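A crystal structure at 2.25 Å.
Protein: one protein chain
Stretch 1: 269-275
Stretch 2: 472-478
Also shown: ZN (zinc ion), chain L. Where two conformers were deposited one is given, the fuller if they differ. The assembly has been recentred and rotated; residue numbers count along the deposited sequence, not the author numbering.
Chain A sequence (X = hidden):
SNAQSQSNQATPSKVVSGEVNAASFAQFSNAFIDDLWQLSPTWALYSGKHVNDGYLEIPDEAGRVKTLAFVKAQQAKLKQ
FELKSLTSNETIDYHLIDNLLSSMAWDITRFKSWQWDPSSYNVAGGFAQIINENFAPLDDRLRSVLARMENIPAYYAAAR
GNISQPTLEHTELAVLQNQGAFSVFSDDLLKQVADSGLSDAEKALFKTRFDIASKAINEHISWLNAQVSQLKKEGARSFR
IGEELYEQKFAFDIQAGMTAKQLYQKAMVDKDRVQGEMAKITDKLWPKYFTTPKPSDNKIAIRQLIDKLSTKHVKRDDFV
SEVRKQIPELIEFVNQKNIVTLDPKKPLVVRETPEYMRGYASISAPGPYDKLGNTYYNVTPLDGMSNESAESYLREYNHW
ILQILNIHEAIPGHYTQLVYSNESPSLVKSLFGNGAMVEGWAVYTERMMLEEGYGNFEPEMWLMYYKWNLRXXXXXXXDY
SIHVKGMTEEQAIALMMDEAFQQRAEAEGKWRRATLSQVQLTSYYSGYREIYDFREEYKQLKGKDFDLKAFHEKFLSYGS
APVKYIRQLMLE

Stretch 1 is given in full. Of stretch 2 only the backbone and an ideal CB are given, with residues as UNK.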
# COMPACT_ATOMS: atom_id res chain seq x y z
N VAL A 269 20.94 -12.25 2.01
CA VAL A 269 21.80 -12.69 0.91
C VAL A 269 21.72 -11.71 -0.29
O VAL A 269 22.75 -11.31 -0.84
CB VAL A 269 21.50 -14.17 0.51
CG1 VAL A 269 22.21 -14.55 -0.80
CG2 VAL A 269 21.90 -15.14 1.65
N ASP A 270 20.53 -11.29 -0.68
CA ASP A 270 20.43 -10.38 -1.81
C ASP A 270 21.17 -9.05 -1.55
O ASP A 270 21.81 -8.52 -2.44
CB ASP A 270 18.96 -10.09 -2.21
CG ASP A 270 18.41 -11.04 -3.26
OD1 ASP A 270 19.17 -11.65 -4.08
OD2 ASP A 270 17.17 -11.18 -3.27
N LYS A 271 21.07 -8.54 -0.33
CA LYS A 271 21.77 -7.31 0.04
C LYS A 271 23.25 -7.44 -0.26
O LYS A 271 23.81 -6.61 -0.93
CB LYS A 271 21.55 -6.94 1.52
CG LYS A 271 22.29 -5.68 1.97
CD LYS A 271 22.14 -5.40 3.46
CE LYS A 271 22.92 -6.36 4.37
NZ LYS A 271 24.39 -6.12 4.49
N ASP A 272 23.85 -8.52 0.18
CA ASP A 272 25.26 -8.76 -0.12
C ASP A 272 25.57 -8.88 -1.61
O ASP A 272 26.54 -8.27 -2.06
CB ASP A 272 25.81 -9.98 0.66
CG ASP A 272 25.78 -9.77 2.19
OD1 ASP A 272 25.82 -8.61 2.64
OD2 ASP A 272 25.75 -10.78 2.94
N ARG A 273 24.78 -9.65 -2.34
CA ARG A 273 24.99 -9.82 -3.78
C ARG A 273 24.92 -8.45 -4.50
O ARG A 273 25.81 -8.11 -5.29
CB ARG A 273 23.95 -10.81 -4.39
CG ARG A 273 23.89 -10.84 -5.94
CD ARG A 273 22.73 -11.64 -6.59
NE ARG A 273 21.39 -11.02 -6.42
CZ ARG A 273 20.91 -9.98 -7.10
NH1 ARG A 273 19.69 -9.53 -6.79
NH2 ARG A 273 21.63 -9.40 -8.07
N VAL A 274 23.89 -7.67 -4.19
CA VAL A 274 23.65 -6.37 -4.83
C VAL A 274 24.81 -5.40 -4.54
O VAL A 274 25.40 -4.87 -5.47
CB VAL A 274 22.27 -5.76 -4.46
CG1 VAL A 274 22.21 -4.29 -4.85
CG2 VAL A 274 21.11 -6.55 -5.13
N GLN A 275 25.18 -5.25 -3.27
CA GLN A 275 26.32 -4.41 -2.87
C GLN A 275 27.64 -4.81 -3.55
O GLN A 275 28.40 -3.95 -3.97
CB GLN A 275 26.51 -4.39 -1.34
CG GLN A 275 25.40 -3.65 -0.57
CD GLN A 275 25.52 -3.76 0.94
OE1 GLN A 275 26.17 -4.65 1.45
NE2 GLN A 275 24.87 -2.87 1.66
N UNK A 472 14.05 -1.86 -1.47
CA UNK A 472 13.07 -2.91 -1.34
C UNK A 472 13.59 -4.04 -0.43
O UNK A 472 12.90 -4.48 0.49
CB UNK A 472 12.70 -3.45 -2.72
N UNK A 473 14.84 -4.41 -0.63
CA UNK A 473 15.52 -5.42 0.18
C UNK A 473 15.60 -4.94 1.65
O UNK A 473 15.17 -5.66 2.59
CB UNK A 473 16.92 -5.70 -0.38
N UNK A 474 16.12 -3.72 1.85
CA UNK A 474 16.28 -3.20 3.19
C UNK A 474 14.96 -2.87 3.88
O UNK A 474 14.89 -2.89 5.11
CB UNK A 474 17.16 -1.95 3.15
N UNK A 475 13.89 -2.62 3.13
CA UNK A 475 12.56 -2.48 3.75
C UNK A 475 12.16 -3.75 4.52
O UNK A 475 11.56 -3.65 5.59
CB UNK A 475 11.51 -2.17 2.68
N UNK A 476 12.49 -4.92 3.94
CA UNK A 476 12.20 -6.22 4.51
C UNK A 476 13.07 -6.48 5.73
O UNK A 476 12.57 -6.88 6.77
CB UNK A 476 12.40 -7.32 3.47
N UNK A 477 14.36 -6.26 5.59
CA UNK A 477 15.29 -6.38 6.73
C UNK A 477 14.83 -5.53 7.93
O UNK A 477 14.79 -5.99 9.08
CB UNK A 477 16.70 -5.96 6.31
N UNK A 478 14.47 -4.30 7.65
CA UNK A 478 14.09 -3.35 8.66
C UNK A 478 12.82 -3.78 9.36
O UNK A 478 12.75 -3.85 10.61
CB UNK A 478 13.92 -1.96 8.05
ZN ZN L . 25.70 -9.69 5.00

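Both stretches are helical. Their axes come within 9.8 Å and run roughly antiparallel, at 148°. Stretch 1 turns D270, K271 and V274 toward the partner helix. The carboxylate of D270 takes a hydrogen bond from R273, NE to OD1 at 3.3 Å, within a salt bridge. What remains for the partner is mostly carbon: D270 CB, the K271 methylenes and V274 CG2.

Position 472 has helical backbone angles, and its ideal CB has nothing of stretch 1 within 5.5 Å. Stretch 1 sets no preference here, and many helix-compatible residues would do. The deposited residue is V472, chi1 t, which makes no contact with stretch 1.

Position 473 is the centre of the contact. Its CA lies 6.5 Å from the CA of K271, the nearest such pair. CA-to-CB points toward stretch 1, and the ideal CB sits 5.0 Å from K271 N and 5.2 Å from D270 CB. That K271 N belongs to a helix backbone, and the nearby side-chain surface is apolar, so there is little call for a polar group. The gap suits a medium aliphatic chain: isoleucine, leucine, valine or methionine. The residue is I473, chi1 m and chi2 t. CD1 reaches between D270 CB at 3.8 Å and V274 CG2 at 3.9 Å. CG2 packs on K271 CB at 4.0 Å. It has the largest area covered by stretch 1, 71 Å².

Position 474 points sideways, with no atom of stretch 1 within 5.5 Å of the ideal CB. A small or medium side chain could still reach the K271 methylenes; alanine would leave more space, while serine, cysteine or valine would fit. The residue is C474, chi1 m, with SG 4.4 Å from K271 CD, a loose contact.

Positions 475 and 476 are out of reach of stretch 1, which leaves their choice open. They are N475 and T476, both chi1 m. Neither touches stretch 1.

Position 477 is one turn after 473, and its CA-to-CB points toward stretch 1. The ideal CB has nothing within 5.5 Å, so a longer aliphatic chain is needed to meet the K271 methylenes; isoleucine, leucine or methionine would serve. The residue is I477, chi1 m and chi2 t, whose CD1 lies 4.0 Å from K271 CD. The K271 amine leads away, NZ making a weak hydrogen bond to D272 OD1 at 3.4 Å, beside the zinc that D272 binds.

Position 478 is again out of reach and unconstrained by stretch 1. It is L478, chi1 t, and likewise makes no contact.

Stretch 2 (472-478) VICNTIL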
# COMPACT_ATOMS: atom_id res chain seq x y z
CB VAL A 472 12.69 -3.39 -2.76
CG1 VAL A 472 11.96 -4.69 -2.70
CG2 VAL A 472 11.85 -2.29 -3.40
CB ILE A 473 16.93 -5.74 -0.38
CG1 ILE A 473 16.82 -6.30 -1.84
CG2 ILE A 473 17.65 -6.74 0.51
CD1 ILE A 473 18.17 -6.41 -2.56
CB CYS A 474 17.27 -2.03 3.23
SG CYS A 474 18.96 -2.51 2.73
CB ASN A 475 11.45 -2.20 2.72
CG ASN A 475 11.35 -0.74 2.31
OD1 ASN A 475 11.94 0.17 2.91
ND2 ASN A 475 10.53 -0.50 1.29
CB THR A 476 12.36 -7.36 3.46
OG1 THR A 476 11.31 -7.23 2.53
CG2 THR A 476 12.29 -8.76 4.06
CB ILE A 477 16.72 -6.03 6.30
CG1 ILE A 477 17.16 -7.02 5.23
CG2 ILE A 477 17.72 -6.07 7.46
CD1 ILE A 477 18.52 -6.75 4.66
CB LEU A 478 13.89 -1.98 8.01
CG LEU A 478 13.31 -0.86 8.90
CD1 LEU A 478 14.45 -0.17 9.61
CD2 LEU A 478 12.56 0.21 8.11
O HOH W 1 26.62 -8.08 4.90
O HOH W 2 24.88 -10.72 6.86
O HOH W 3 24.11 -9.05 4.89
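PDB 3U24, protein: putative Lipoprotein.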